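Local coordinates for periplasmic binding protein/LacI transcriptional regulator (Burkholderia graminis C4D1M, PDB 5HQJ) that probably binds carbohydrate for uptake as the solute-binding protein of an ABC transporter, and is captured here holding D-arabinose, at residues A[124-129]-A[281-286]; A[273-278]-A[292-297]. All blocks are in the same frame, centred on the assembly; numbering follows the deposited sequence.

In the fold
The chain first builds most of the parallel sheet of one lobe, up to strand 127-129. It then leaves to form most of the second lobe, and returns as helix 269-284. Contact 1 joins the end of this helix to the approach to strand 127-129 and closes a loop of 151 residues. Contact 2 joins an earlier turn of the helix to strand 294-295 and closes a loop of only 13. The segments alternate along the chain, so the two loops cross. Both contacts tie helix 269-284 to the same side region of the sheet, where strand 127-129 neighbours the outermost strand 294-295. Beyond 297 the chain enters the other sheet as strand 299-301.

Contact 1 of 2, residues A[124-129]-A[281-286]; sequences RSMYIG and VAQIQG
The CA atoms of S125 and Q283 come nearest across the two segments, 9.0 Å apart. S125 lies in the loop that leads into strand 127-129. Q283 lies in the last turn of helix 269-284. The helix ends just beyond it in a Schellman motif, with G286 at positive phi and G286 N bonded to Q283 O at 3.1 Å. The two backbones do not touch, and the long side chain of Q283 spans the gap. Its CG is anti to the carbonyl carbon (chi1 -71°) and the chain runs extended from there, which carries the amide to the loop. Q283 NE2 donates to S125 OG at 2.9 Å. The bond is bent, with an N-H...O angle of 135°, and the hydroxyl sits 22° out of the amide plane. S125 OG also bonds to the backbone O of V112, so this polar atom is held from the sheet as well as from the helix. The stronger partner of Q283 NE2 is the carboxylate of E288, just after the helix. That bond would favour the amide rotation that puts NE2, not OE1, toward the acid. M126, present as selenomethionine, lies across the amide end, with its SE 3.5 Å from Q283 NE2. The whole contact is small, about 102 Å² of buried surface. It belongs to the helix-on-sheet packing of one lobe of a type I periplasmic binding protein fold. Strand 127-129 has strand 111-115 on one flank and strand 294-295 on the other, and D293, just before strand 294-295, accepts from Y127 N through OD1. Farther back along helix 269-284, M126 packs on H279 and I128 on L275, while Q283 also touches K111 of strand 111-115.

Contact 2 of 2, residues A[273-278]-A[292-297]; sequences GSLAVD and KDIDTG
With CG anti to the carbonyl carbon (chi1 -70°) and an extended second torsion (chi2 173°), L275 swings its CD1 methyl out from helix 269-284 to meet I294 and T296. This is helix-on-sheet packing in a Rossmann-like lobe of the type I periplasmic binding protein fold, at the edge strand 294-295. I294 turns CG2 anti to its backbone N. The CG2 methyls of I294 and T296 both meet the leucine CD1. L275 CD1 lies 4.1 Å from I294 CG2 and 3.9 Å from T296 CG2. The leucine and the threonine run alongside each other in opposite directions, while I294 lies at a slant to the leucine. I128 of the neighbouring strand touches both L275 and T296 and adds to this apolar layer. On the far side of the helix, V277 packs on A49, A52 and A53 of helix 42-56. The T296 side chain is about 9 Å from the bound arabinose, beyond direct contact. At the end of the strand, D295 makes an Asx turn: its OD1 accepts from G297 N at 2.9 Å, on the anti side and 30° out of the carboxylate plane.

Contact 1 of 2, residues A[124-129]-A[281-286]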
loop_
_atom_site.group_PDB
_atom_site.type_symbol
_atom_site.label_atom_id
_atom_site.label_comp_id
_atom_site.label_asym_id
_atom_site.label_seq_id
_atom_site.Cartn_x
_atom_site.Cartn_y
_atom_site.Cartn_z
ATOM N N ARG A 124 8.372 17.180 -0.664
ATOM C CA ARG A 124 7.383 16.886 -1.702
ATOM C C ARG A 124 6.195 17.828 -1.523
ATOM O O ARG A 124 5.898 18.256 -0.408
ATOM C CB ARG A 124 6.956 15.414 -1.652
ATOM C CG ARG A 124 5.852 15.057 -0.663
ATOM C CD ARG A 124 6.216 15.259 0.816
ATOM N NE ARG A 124 5.113 14.775 1.641
ATOM C CZ ARG A 124 4.020 15.477 1.945
ATOM N NH1 ARG A 124 3.873 16.735 1.528
ATOM N NH2 ARG A 124 3.065 14.919 2.679
ATOM N N SER A 125 5.547 18.158 -2.631
ATOM C CA SER A 125 4.454 19.129 -2.642
ATOM C C SER A 125 3.259 18.618 -1.863
ATOM O O SER A 125 2.550 19.369 -1.205
ATOM C CB SER A 125 4.030 19.453 -4.080
ATOM O OG SER A 125 3.502 18.320 -4.765
HETATM N N MSE A 126 3.032 17.320 -1.959
HETATM C CA MSE A 126 1.817 16.741 -1.437
HETATM C C MSE A 126 1.885 15.222 -1.489
HETATM O O MSE A 126 2.692 14.656 -2.229
HETATM C CB MSE A 126 0.605 17.238 -2.225
HETATM C CG MSE A 126 0.590 16.788 -3.652
HETATM SE SE MSE A 126 -0.869 17.547 -4.717
HETATM C CE MSE A 126 -2.300 16.333 -4.162
ATOM N N TYR A 127 1.033 14.603 -0.672
ATOM C CA TYR A 127 0.818 13.163 -0.607
ATOM C C TYR A 127 -0.586 12.787 -1.036
ATOM O O TYR A 127 -1.581 13.345 -0.535
ATOM C CB TYR A 127 1.084 12.666 0.821
ATOM C CG TYR A 127 0.545 11.268 1.123
ATOM C CD1 TYR A 127 1.209 10.139 0.690
ATOM C CD2 TYR A 127 -0.620 11.090 1.856
ATOM C CE1 TYR A 127 0.712 8.881 0.970
ATOM C CE2 TYR A 127 -1.118 9.843 2.124
ATOM C CZ TYR A 127 -0.438 8.732 1.686
ATOM O OH TYR A 127 -0.922 7.472 1.965
ATOM N N ILE A 128 -0.653 11.846 -1.958
ATOM C CA ILE A 128 -1.893 11.264 -2.388
ATOM C C ILE A 128 -1.976 9.806 -1.953
ATOM O O ILE A 128 -1.248 8.951 -2.464
ATOM C CB ILE A 128 -2.026 11.329 -3.918
ATOM C CG1 ILE A 128 -1.893 12.785 -4.381
ATOM C CG2 ILE A 128 -3.323 10.675 -4.400
ATOM C CD1 ILE A 128 -1.709 12.919 -5.881
ATOM N N GLY A 129 -2.883 9.489 -1.049
ATOM C CA GLY A 129 -3.003 8.104 -0.658
ATOM C C GLY A 129 -3.979 7.836 0.462
ATOM O O GLY A 129 -4.799 8.686 0.841
ATOM N N VAL A 281 0.894 17.507 -13.507
ATOM C CA VAL A 281 0.710 18.364 -14.667
ATOM C C VAL A 281 0.269 19.765 -14.246
ATOM O O VAL A 281 0.751 20.769 -14.773
ATOM C CB VAL A 281 -0.325 17.784 -15.660
ATOM C CG1 VAL A 281 -0.628 18.809 -16.750
ATOM C CG2 VAL A 281 0.184 16.493 -16.270
ATOM N N ALA A 282 -0.654 19.839 -13.296
ATOM C CA ALA A 282 -1.143 21.131 -12.846
ATOM C C ALA A 282 -0.043 21.954 -12.170
ATOM O O ALA A 282 -0.018 23.180 -12.292
ATOM C CB ALA A 282 -2.297 20.943 -11.907
ATOM N N GLN A 283 0.853 21.285 -11.452
ATOM C CA GLN A 283 1.948 21.971 -10.778
ATOM C C GLN A 283 2.981 22.429 -11.801
ATOM O O GLN A 283 3.461 23.555 -11.739
ATOM C CB GLN A 283 2.590 21.068 -9.729
ATOM C CG GLN A 283 1.690 20.832 -8.478
ATOM C CD GLN A 283 2.262 19.770 -7.544
ATOM O OE1 GLN A 283 3.414 19.367 -7.689
ATOM N NE2 GLN A 283 1.451 19.301 -6.593
ATOM N N ILE A 284 3.297 21.544 -12.744
ATOM C CA ILE A 284 4.208 21.857 -13.835
ATOM C C ILE A 284 3.713 23.069 -14.614
ATOM O O ILE A 284 4.491 23.956 -14.961
ATOM C CB ILE A 284 4.360 20.656 -14.789
ATOM C CG1 ILE A 284 5.114 19.525 -14.089
ATOM C CG2 ILE A 284 5.090 21.067 -16.069
ATOM C CD1 ILE A 284 5.001 18.194 -14.755
ATOM N N GLN A 285 2.413 23.108 -14.883
ATOM C CA GLN A 285 1.850 24.183 -15.681
ATOM C C GLN A 285 1.422 25.399 -14.839
ATOM O O GLN A 285 0.741 26.296 -15.333
ATOM C CB GLN A 285 0.679 23.649 -16.503
ATOM C CG GLN A 285 1.091 23.219 -17.898
ATOM C CD GLN A 285 -0.076 22.788 -18.762
ATOM O OE1 GLN A 285 -1.186 22.574 -18.272
ATOM N NE2 GLN A 285 0.171 22.662 -20.063
ATOM N N GLY A 286 1.838 25.428 -13.574
ATOM C CA GLY A 286 1.692 26.611 -12.739
ATOM C C GLY A 286 0.287 27.026 -12.325
ATOM O O GLY A 286 0.040 28.211 -12.100
#

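Contact 2 of 2, residues A[273-278]-A[292-297]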
loop_
_atom_site.group_PDB
_atom_site.type_symbol
_atom_site.label_atom_id
_atom_site.label_comp_id
_atom_site.label_asym_id
_atom_site.label_seq_id
_atom_site.Cartn_x
_atom_site.Cartn_y
_atom_site.Cartn_z
ATOM N N GLY A 273 -2.865 6.926 -9.006
ATOM C CA GLY A 273 -2.009 7.151 -10.169
ATOM C C GLY A 273 -2.562 8.242 -11.053
ATOM O O GLY A 273 -1.838 9.095 -11.596
ATOM N N SER A 274 -3.882 8.246 -11.206
ATOM C CA SER A 274 -4.523 9.276 -11.984
ATOM C C SER A 274 -4.308 10.681 -11.394
ATOM O O SER A 274 -3.894 11.632 -12.077
ATOM C CB SER A 274 -6.022 8.963 -12.059
ATOM O OG SER A 274 -6.607 9.769 -13.025
ATOM N N LEU A 275 -4.615 10.810 -10.108
ATOM C CA LEU A 275 -4.393 12.076 -9.398
ATOM C C LEU A 275 -2.936 12.471 -9.385
ATOM O O LEU A 275 -2.614 13.648 -9.525
ATOM C CB LEU A 275 -4.896 11.977 -7.962
ATOM C CG LEU A 275 -6.415 11.907 -7.831
ATOM C CD1 LEU A 275 -6.713 11.636 -6.393
ATOM C CD2 LEU A 275 -7.157 13.192 -8.340
ATOM N N ALA A 276 -2.049 11.499 -9.241
ATOM C CA ALA A 276 -0.617 11.830 -9.225
ATOM C C ALA A 276 -0.218 12.550 -10.520
ATOM O O ALA A 276 0.453 13.589 -10.499
ATOM C CB ALA A 276 0.202 10.604 -9.034
ATOM N N VAL A 277 -0.630 12.014 -11.661
ATOM C CA VAL A 277 -0.287 12.654 -12.930
ATOM C C VAL A 277 -0.998 13.993 -13.094
ATOM O O VAL A 277 -0.373 15.010 -13.439
ATOM C CB VAL A 277 -0.605 11.724 -14.115
ATOM C CG1 VAL A 277 -0.476 12.459 -15.404
ATOM C CG2 VAL A 277 0.344 10.523 -14.109
ATOM N N ASP A 278 -2.304 14.022 -12.825
ATOM C CA ASP A 278 -3.059 15.250 -12.914
ATOM C C ASP A 278 -2.523 16.391 -12.046
ATOM O O ASP A 278 -2.438 17.533 -12.511
ATOM C CB ASP A 278 -4.511 14.964 -12.572
ATOM C CG ASP A 278 -5.282 14.407 -13.755
ATOM O OD1 ASP A 278 -4.890 14.684 -14.916
ATOM O OD2 ASP A 278 -6.279 13.714 -13.514
ATOM N N LYS A 292 -2.049 20.258 -1.433
ATOM C CA LYS A 292 -2.661 19.789 -0.203
ATOM C C LYS A 292 -2.785 18.275 -0.325
ATOM O O LYS A 292 -3.121 17.787 -1.400
ATOM C CB LYS A 292 -4.039 20.424 0.007
ATOM C CG LYS A 292 -4.719 20.016 1.305
ATOM C CD LYS A 292 -6.153 20.525 1.388
ATOM C CE LYS A 292 -7.066 19.777 0.428
ATOM N NZ LYS A 292 -8.466 19.632 0.941
ATOM N N ASP A 293 -2.531 17.546 0.759
ATOM C CA ASP A 293 -2.662 16.096 0.750
ATOM C C ASP A 293 -4.092 15.614 0.425
ATOM O O ASP A 293 -5.096 16.259 0.755
ATOM C CB ASP A 293 -2.226 15.520 2.097
ATOM C CG ASP A 293 -0.731 15.737 2.382
ATOM O OD1 ASP A 293 0.018 16.198 1.498
ATOM O OD2 ASP A 293 -0.298 15.435 3.507
ATOM N N ILE A 294 -4.181 14.468 -0.238
ATOM C CA ILE A 294 -5.468 13.913 -0.637
ATOM C C ILE A 294 -5.603 12.523 -0.041
ATOM O O ILE A 294 -4.743 11.673 -0.218
ATOM C CB ILE A 294 -5.638 13.847 -2.188
ATOM C CG1 ILE A 294 -5.699 15.245 -2.798
ATOM C CG2 ILE A 294 -6.929 13.063 -2.569
ATOM C CD1 ILE A 294 -5.741 15.226 -4.334
ATOM N N ASP A 295 -6.686 12.339 0.702
ATOM C CA ASP A 295 -7.091 11.070 1.243
ATOM C C ASP A 295 -7.933 10.339 0.205
ATOM O O ASP A 295 -9.106 10.634 0.032
ATOM C CB ASP A 295 -7.892 11.270 2.534
ATOM C CG ASP A 295 -8.333 9.963 3.168
ATOM O OD1 ASP A 295 -8.210 8.898 2.545
ATOM O OD2 ASP A 295 -8.821 10.010 4.316
ATOM N N THR A 296 -7.346 9.369 -0.473
ATOM C CA THR A 296 -8.062 8.677 -1.540
ATOM C C THR A 296 -9.073 7.623 -1.021
ATOM O O THR A 296 -9.894 7.111 -1.805
ATOM C CB THR A 296 -7.070 8.021 -2.560
ATOM O OG1 THR A 296 -6.037 7.298 -1.881
ATOM C CG2 THR A 296 -6.432 9.100 -3.436
ATOM N N GLY A 297 -9.030 7.313 0.282
ATOM C CA GLY A 297 -10.050 6.512 0.911
ATOM C C GLY A 297 -9.844 5.025 0.721
ATOM O O GLY A 297 -9.011 4.585 -0.085
#